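Local coordinates for protein truncated hemoglobin from geobacillus stearothermophilus (Geobacillus stearothermophilus, PDB 2BKM) that binds haem in a truncated globin fold and probably binds oxygen and other small ligands reversibly at the haem iron, at residues L71-A85 with L115-L127. Numbering follows the deposited sequence. Where two conformers were deposited one is given.
Sequences LRARHLRFEITPKRA and LTAHHMVNTPDHL. With HEM (protoporphyrin IX containing Fe), chain D.
Met120 lies over one face of the His75 imidazole, its CG nearly above the ring centre and its SD 3.8 Å from the centroid, a sulfur-aromatic contact. In the ring plane, His75 ND1 donates to Leu71 O at 2.7 Å, while NE2 binds the haem iron at 2.0 Å: the proximal histidine of globins. The Phe78 ring has haem CMA over one face and Arg77 CB over the other. The Arg72 guanidinium has a water over one face; at its edge, NH2 donates to both His119 O and Val121 O, each at 2.8 Å. In Met120, chi2 (-55°) folds the chain to set the sulfur over the ring, and a second bend at chi3 (100°) lays CE against the backbone of Arg72. Asn122 ties the turn from His75 to Phe78 and on through Ile80. Its ND2 donates to Phe78 O and to that water, which bonds Arg72 O and Met120 O; its OD1 takes Ile80 N on one face and Thr123 OG1 on the other, and its N bonds Ile80 O (2.8 Å). Replacing this asparagine by alanine is likely to leave Phe78 O and Ile80 N without these partners. Asp125 OD2 accepts Lys83 N through its syn lone pair. Held at NE2 by iron and at ND1 by Leu71 O, with Met120 over one face, the imidazole has little freedom to rotate, and the Leu71 bond would probably make it a stronger donor to iron.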
loop_
_atom_site.group_PDB
_atom_site.type_symbol
_atom_site.label_atom_id
_atom_site.label_comp_id
_atom_site.label_asym_id
_atom_site.label_seq_id
_atom_site.Cartn_x
_atom_site.Cartn_y
_atom_site.Cartn_z
ATOM N N LEU A 71 -0.251 -0.958 -12.093
ATOM C CA LEU A 71 -1.148 -0.725 -10.982
ATOM C C LEU A 71 -2.226 0.247 -11.366
ATOM O O LEU A 71 -3.367 0.050 -11.023
ATOM C CB LEU A 71 -0.403 -0.166 -9.784
ATOM C CG LEU A 71 0.303 -1.096 -8.807
ATOM C CD1 LEU A 71 0.610 -0.199 -7.614
ATOM C CD2 LEU A 71 -0.492 -2.295 -8.396
ATOM N N ARG A 72 -1.883 1.311 -12.082
ATOM C CA ARG A 72 -2.931 2.264 -12.410
ATOM C C ARG A 72 -4.031 1.567 -13.203
ATOM O O ARG A 72 -5.229 1.764 -12.927
ATOM C CB ARG A 72 -2.420 3.460 -13.183
ATOM C CG ARG A 72 -3.573 4.452 -13.409
ATOM C CD ARG A 72 -3.140 5.688 -14.060
ATOM N NE ARG A 72 -4.334 6.312 -14.643
ATOM C CZ ARG A 72 -5.212 7.076 -13.990
ATOM N NH1 ARG A 72 -6.269 7.567 -14.653
ATOM N NH2 ARG A 72 -5.042 7.393 -12.700
ATOM N N ALA A 73 -3.634 0.755 -14.181
ATOM C CA ALA A 73 -4.618 0.050 -14.989
ATOM C C ALA A 73 -5.479 -0.868 -14.160
ATOM O O ALA A 73 -6.681 -0.949 -14.372
ATOM C CB ALA A 73 -3.922 -0.733 -16.081
ATOM N N ARG A 74 -4.879 -1.588 -13.216
ATOM C CA ARG A 74 -5.640 -2.489 -12.397
ATOM C C ARG A 74 -6.631 -1.737 -11.532
ATOM O O ARG A 74 -7.634 -2.310 -11.126
ATOM C CB ARG A 74 -4.690 -3.300 -11.521
ATOM C CG ARG A 74 -3.767 -4.218 -12.307
ATOM C CD ARG A 74 -3.039 -5.167 -11.359
ATOM N NE ARG A 74 -1.979 -5.939 -12.029
ATOM C CZ ARG A 74 -2.109 -7.197 -12.451
ATOM N NH1 ARG A 74 -3.253 -7.858 -12.278
ATOM N NH2 ARG A 74 -1.068 -7.794 -13.016
ATOM N N HIS A 75 -6.292 -0.497 -11.196
ATOM C CA HIS A 75 -7.142 0.294 -10.328
ATOM C C HIS A 75 -8.233 1.031 -11.057
ATOM O O HIS A 75 -9.119 1.573 -10.406
ATOM C CB HIS A 75 -6.303 1.240 -9.475
ATOM C CG HIS A 75 -5.609 0.545 -8.337
ATOM N ND1 HIS A 75 -4.448 -0.168 -8.520
ATOM C CD2 HIS A 75 -5.894 0.478 -7.017
ATOM C CE1 HIS A 75 -4.042 -0.652 -7.354
ATOM N NE2 HIS A 75 -4.916 -0.303 -6.435
ATOM N N LEU A 76 -8.179 1.014 -12.395
ATOM C CA LEU A 76 -9.275 1.611 -13.168
ATOM C C LEU A 76 -10.593 0.876 -12.957
ATOM O O LEU A 76 -11.655 1.410 -13.257
ATOM C CB LEU A 76 -8.930 1.618 -14.657
ATOM C CG LEU A 76 -7.780 2.558 -14.971
ATOM C CD1 LEU A 76 -7.292 2.329 -16.457
ATOM C CD2 LEU A 76 -8.052 3.995 -14.678
ATOM N N ARG A 77 -10.507 -0.344 -12.431
ATOM C CA ARG A 77 -11.658 -1.145 -12.099
ATOM C C ARG A 77 -12.476 -0.573 -10.922
ATOM O O ARG A 77 -13.558 -1.053 -10.591
ATOM C CB ARG A 77 -11.143 -2.513 -11.672
ATOM C CG ARG A 77 -12.226 -3.556 -11.680
ATOM C CD ARG A 77 -11.600 -4.949 -11.591
ATOM N NE ARG A 77 -10.568 -5.144 -12.612
ATOM C CZ ARG A 77 -9.884 -6.271 -12.789
ATOM N NH1 ARG A 77 -10.102 -7.321 -12.007
ATOM N NH2 ARG A 77 -8.968 -6.334 -13.751
ATOM N N PHE A 78 -11.926 0.443 -10.245
ATOM C CA PHE A 78 -12.553 0.985 -9.049
ATOM C C PHE A 78 -12.588 2.496 -9.149
ATOM O O PHE A 78 -11.767 3.123 -9.830
ATOM C CB PHE A 78 -11.761 0.629 -7.766
ATOM C CG PHE A 78 -11.375 -0.794 -7.704
ATOM C CD1 PHE A 78 -10.060 -1.194 -7.973
ATOM C CD2 PHE A 78 -12.344 -1.761 -7.424
ATOM C CE1 PHE A 78 -9.724 -2.542 -7.935
ATOM C CE2 PHE A 78 -11.998 -3.107 -7.383
ATOM C CZ PHE A 78 -10.705 -3.474 -7.637
ATOM N N GLU A 79 -13.530 3.086 -8.446
ATOM C CA GLU A 79 -13.575 4.541 -8.357
ATOM C C GLU A 79 -12.630 4.986 -7.243
ATOM O O GLU A 79 -12.919 4.784 -6.041
ATOM C CB GLU A 79 -14.991 5.005 -8.018
ATOM C CG GLU A 79 -15.093 6.499 -7.810
ATOM C CD GLU A 79 -16.504 6.970 -7.587
ATOM O OE1 GLU A 79 -17.184 7.235 -8.599
ATOM O OE2 GLU A 79 -16.893 7.064 -6.408
ATOM N N ILE A 80 -11.509 5.550 -7.638
ATOM C CA ILE A 80 -10.512 6.041 -6.677
ATOM C C ILE A 80 -10.531 7.553 -6.750
ATOM O O ILE A 80 -9.941 8.194 -7.601
ATOM C CB ILE A 80 -9.152 5.486 -6.989
ATOM C CG1 ILE A 80 -9.226 3.947 -7.015
ATOM C CG2 ILE A 80 -8.142 5.956 -5.908
ATOM C CD1 ILE A 80 -7.914 3.270 -7.175
ATOM N N THR A 81 -11.265 8.123 -5.830
ATOM C CA THR A 81 -11.311 9.563 -5.666
ATOM C C THR A 81 -10.141 10.010 -4.771
ATOM O O THR A 81 -9.538 9.180 -4.107
ATOM C CB THR A 81 -12.571 9.929 -4.932
ATOM O OG1 THR A 81 -12.596 9.168 -3.731
ATOM C CG2 THR A 81 -13.839 9.600 -5.828
ATOM N N PRO A 82 -9.824 11.307 -4.782
ATOM C CA PRO A 82 -8.842 11.791 -3.813
ATOM C C PRO A 82 -9.225 11.402 -2.376
ATOM O O PRO A 82 -8.345 10.976 -1.612
ATOM C CB PRO A 82 -8.873 13.284 -4.019
ATOM C CG PRO A 82 -9.195 13.380 -5.525
ATOM C CD PRO A 82 -10.246 12.368 -5.706
ATOM N N LYS A 83 -10.504 11.464 -2.012
ATOM C CA LYS A 83 -10.902 11.083 -0.671
ATOM C C LYS A 83 -10.517 9.650 -0.395
ATOM O O LYS A 83 -10.067 9.325 0.706
ATOM C CB LYS A 83 -12.401 11.327 -0.461
ATOM C CG LYS A 83 -12.889 11.015 0.940
ATOM C CD LYS A 83 -14.376 11.331 1.100
ATOM C CE LYS A 83 -14.824 10.849 2.454
ATOM N NZ LYS A 83 -14.294 11.777 3.481
ATOM N N ARG A 84 -10.715 8.756 -1.368
ATOM C CA ARG A 84 -10.375 7.375 -1.144
ATOM C C ARG A 84 -8.866 7.202 -1.049
ATOM O O ARG A 84 -8.403 6.365 -0.281
ATOM C CB ARG A 84 -10.999 6.457 -2.205
ATOM C CG ARG A 84 -12.471 6.226 -1.890
ATOM C CD ARG A 84 -13.066 5.225 -2.863
ATOM N NE ARG A 84 -14.345 4.768 -2.326
ATOM C CZ ARG A 84 -15.318 4.271 -3.080
ATOM N NH1 ARG A 84 -16.421 3.856 -2.496
ATOM N NH2 ARG A 84 -15.155 4.152 -4.403
ATOM N N ALA A 85 -8.134 7.928 -1.880
ATOM C CA ALA A 85 -6.670 7.887 -1.757
ATOM C C ALA A 85 -6.241 8.367 -0.385
ATOM O O ALA A 85 -5.356 7.732 0.237
ATOM C CB ALA A 85 -6.004 8.697 -2.831
ATOM N N LEU A 115 2.922 9.155 -3.749
ATOM C CA LEU A 115 2.974 9.355 -5.198
ATOM C C LEU A 115 2.190 8.269 -5.932
ATOM O O LEU A 115 1.427 8.553 -6.862
ATOM C CB LEU A 115 4.421 9.429 -5.679
ATOM C CG LEU A 115 5.238 10.609 -5.146
ATOM C CD1 LEU A 115 4.856 11.849 -6.002
ATOM C CD2 LEU A 115 5.065 10.950 -3.723
ATOM N N THR A 116 2.363 7.021 -5.530
ATOM C CA THR A 116 1.634 5.917 -6.206
ATOM C C THR A 116 0.147 6.118 -6.006
ATOM O O THR A 116 -0.633 5.991 -6.949
ATOM C CB THR A 116 2.118 4.582 -5.679
ATOM O OG1 THR A 116 3.537 4.536 -5.928
ATOM C CG2 THR A 116 1.400 3.438 -6.434
ATOM N N ALA A 117 -0.273 6.466 -4.789
ATOM C CA ALA A 117 -1.697 6.650 -4.521
ATOM C C ALA A 117 -2.225 7.777 -5.408
ATOM O O ALA A 117 -3.345 7.671 -5.958
ATOM C CB ALA A 117 -1.922 6.948 -3.034
ATOM N N HIS A 118 -1.451 8.834 -5.559
ATOM C CA HIS A 118 -1.884 9.949 -6.386
ATOM C C HIS A 118 -2.055 9.428 -7.813
ATOM O O HIS A 118 -3.004 9.805 -8.492
ATOM C CB HIS A 118 -0.830 11.064 -6.372
ATOM C CG HIS A 118 -1.081 12.117 -7.406
ATOM N ND1 HIS A 118 -0.307 12.251 -8.541
ATOM C CD2 HIS A 118 -2.015 13.089 -7.457
ATOM C CE1 HIS A 118 -0.766 13.261 -9.256
ATOM N NE2 HIS A 118 -1.803 13.779 -8.629
ATOM N N HIS A 119 -1.128 8.604 -8.278
ATOM C CA HIS A 119 -1.227 8.045 -9.634
ATOM C C HIS A 119 -2.460 7.156 -9.768
ATOM O O HIS A 119 -2.961 6.958 -10.904
ATOM C CB HIS A 119 0.005 7.194 -9.978
ATOM C CG HIS A 119 1.277 7.954 -10.137
ATOM N ND1 HIS A 119 2.508 7.357 -9.933
ATOM C CD2 HIS A 119 1.529 9.228 -10.518
ATOM C CE1 HIS A 119 3.465 8.246 -10.153
ATOM N NE2 HIS A 119 2.896 9.387 -10.510
ATOM N N MET A 120 -2.931 6.561 -8.670
ATOM C CA MET A 120 -4.078 5.653 -8.766
ATOM C C MET A 120 -5.375 6.446 -8.894
ATOM O O MET A 120 -6.364 5.922 -9.411
ATOM C CB MET A 120 -4.174 4.722 -7.542
ATOM C CG MET A 120 -3.008 3.780 -7.320
ATOM S SD MET A 120 -2.675 2.780 -8.764
ATOM C CE MET A 120 -1.326 3.663 -9.467
ATOM N N VAL A 121 -5.404 7.660 -8.357
ATOM C CA VAL A 121 -6.644 8.447 -8.355
ATOM C C VAL A 121 -7.167 8.568 -9.773
ATOM O O VAL A 121 -6.417 8.843 -10.676
ATOM C CB VAL A 121 -6.374 9.845 -7.767
ATOM C CG1 VAL A 121 -7.538 10.833 -8.012
ATOM C CG2 VAL A 121 -6.144 9.694 -6.294
ATOM N N ASN A 122 -8.472 8.354 -9.948
ATOM C CA ASN A 122 -8.993 8.253 -11.311
ATOM C C ASN A 122 -10.360 8.847 -11.438
ATOM O O ASN A 122 -10.952 8.716 -12.496
ATOM C CB ASN A 122 -8.946 6.790 -11.763
ATOM C CG ASN A 122 -9.805 5.883 -10.879
ATOM O OD1 ASN A 122 -10.792 6.333 -10.291
ATOM N ND2 ASN A 122 -9.472 4.597 -10.782
ATOM N N THR A 123 -10.832 9.531 -10.423
ATOM C CA THR A 123 -12.167 10.088 -10.482
ATOM C C THR A 123 -12.172 11.328 -9.602
ATOM O O THR A 123 -11.599 11.312 -8.511
ATOM C CB THR A 123 -13.144 9.098 -9.861
ATOM O OG1 THR A 123 -13.070 7.812 -10.512
ATOM C CG2 THR A 123 -14.596 9.612 -9.972
ATOM N N PRO A 124 -12.858 12.395 -10.027
ATOM C CA PRO A 124 -12.992 13.566 -9.166
ATOM C C PRO A 124 -13.743 13.255 -7.883
ATOM O O PRO A 124 -14.598 12.387 -7.821
ATOM C CB PRO A 124 -13.793 14.571 -10.024
ATOM C CG PRO A 124 -13.536 14.107 -11.478
ATOM C CD PRO A 124 -13.490 12.610 -11.351
ATOM N N ASP A 125 -13.435 13.995 -6.827
ATOM C CA ASP A 125 -14.174 13.818 -5.579
ATOM C C ASP A 125 -15.652 14.119 -5.707
ATOM O O ASP A 125 -16.049 14.972 -6.525
ATOM C CB ASP A 125 -13.612 14.744 -4.480
ATOM C CG ASP A 125 -12.552 14.078 -3.610
ATOM O OD1 ASP A 125 -11.695 14.835 -3.091
ATOM O OD2 ASP A 125 -12.628 12.862 -3.414
ATOM N N HIS A 126 -16.429 13.492 -4.827
ATOM C CA HIS A 126 -17.853 13.782 -4.665
ATOM C C HIS A 126 -18.061 14.935 -3.718
ATOM O O HIS A 126 -17.757 14.842 -2.541
ATOM C CB HIS A 126 -18.533 12.552 -4.125
ATOM C CG HIS A 126 -18.430 11.411 -5.069
ATOM N ND1 HIS A 126 -17.911 10.179 -4.728
ATOM C CD2 HIS A 126 -18.760 11.331 -6.379
ATOM C CE1 HIS A 126 -17.941 9.386 -5.786
ATOM N NE2 HIS A 126 -18.444 10.062 -6.801
ATOM N N LEU A 127 -18.559 16.035 -4.257
ATOM C CA LEU A 127 -18.844 17.214 -3.460
ATOM C C LEU A 127 -20.350 17.469 -3.514
ATOM O O LEU A 127 -21.010 17.072 -4.476
ATOM C CB LEU A 127 -18.011 18.406 -3.969
ATOM C CG LEU A 127 -16.474 18.223 -3.965
ATOM C CD1 LEU A 127 -15.751 19.432 -4.601
ATOM C CD2 LEU A 127 -15.881 17.905 -2.582
HETATM C CHA HEM D . -5.707 -3.906 -5.594
HETATM C CHB HEM D . -8.061 -0.078 -3.868
HETATM C CHC HEM D . -3.869 2.356 -3.843
HETATM C CHD HEM D . -1.496 -1.756 -4.555
HETATM C C1A HEM D . -6.663 -3.071 -5.088
HETATM C C2A HEM D . -8.056 -3.442 -4.963
HETATM C C3A HEM D . -8.704 -2.381 -4.485
HETATM C C4A HEM D . -7.747 -1.321 -4.306
HETATM C CMA HEM D . -10.208 -2.301 -4.166
HETATM C CAA HEM D . -8.647 -4.823 -5.294
HETATM C CBA HEM D . -8.183 -5.825 -4.254
HETATM C CGA HEM D . -8.403 -7.268 -4.662
HETATM O O1A HEM D . -9.048 -7.564 -5.722
HETATM O O2A HEM D . -7.899 -8.166 -3.941
HETATM C C1B HEM D . -7.129 0.914 -3.764
HETATM C C2B HEM D . -7.418 2.293 -3.425
HETATM C C3B HEM D . -6.266 2.956 -3.452
HETATM C C4B HEM D . -5.187 2.057 -3.784
HETATM C CMB HEM D . -8.802 2.872 -3.064
HETATM C CAB HEM D . -6.104 4.436 -3.146
HETATM C CBB HEM D . -5.173 5.197 -3.735
HETATM C C1C HEM D . -2.844 1.439 -3.944
HETATM C C2C HEM D . -1.446 1.706 -3.708
HETATM C C3C HEM D . -0.825 0.539 -3.924
HETATM C C4C HEM D . -1.801 -0.462 -4.275
HETATM C CMC HEM D . -0.812 3.067 -3.294
HETATM C CAC HEM D . 0.665 0.189 -3.780
HETATM C CBC HEM D . 1.639 1.058 -3.554
HETATM C C1D HEM D . -2.411 -2.686 -4.935
HETATM C C2D HEM D . -2.059 -4.007 -5.393
HETATM C C3D HEM D . -3.356 -4.653 -5.724
HETATM C C4D HEM D . -4.370 -3.659 -5.476
HETATM C CMD HEM D . -0.652 -4.614 -5.473
HETATM C CAD HEM D . -3.551 -6.063 -6.246
HETATM C CBD HEM D . -3.694 -6.021 -7.774
HETATM C CGD HEM D . -4.034 -7.427 -8.208
HETATM O O1D HEM D . -5.232 -7.853 -8.108
HETATM O O2D HEM D . -3.064 -8.136 -8.589
HETATM N NA HEM D . -6.519 -1.762 -4.679
HETATM N NB HEM D . -5.768 0.829 -3.976
HETATM N NC HEM D . -3.029 0.115 -4.261
HETATM N ND HEM D . -3.783 -2.524 -4.992
HETATM FE FE HEM D . -4.771 -0.833 -4.497
HETATM O O HOH W 1 -6.742 4.011 -11.447
#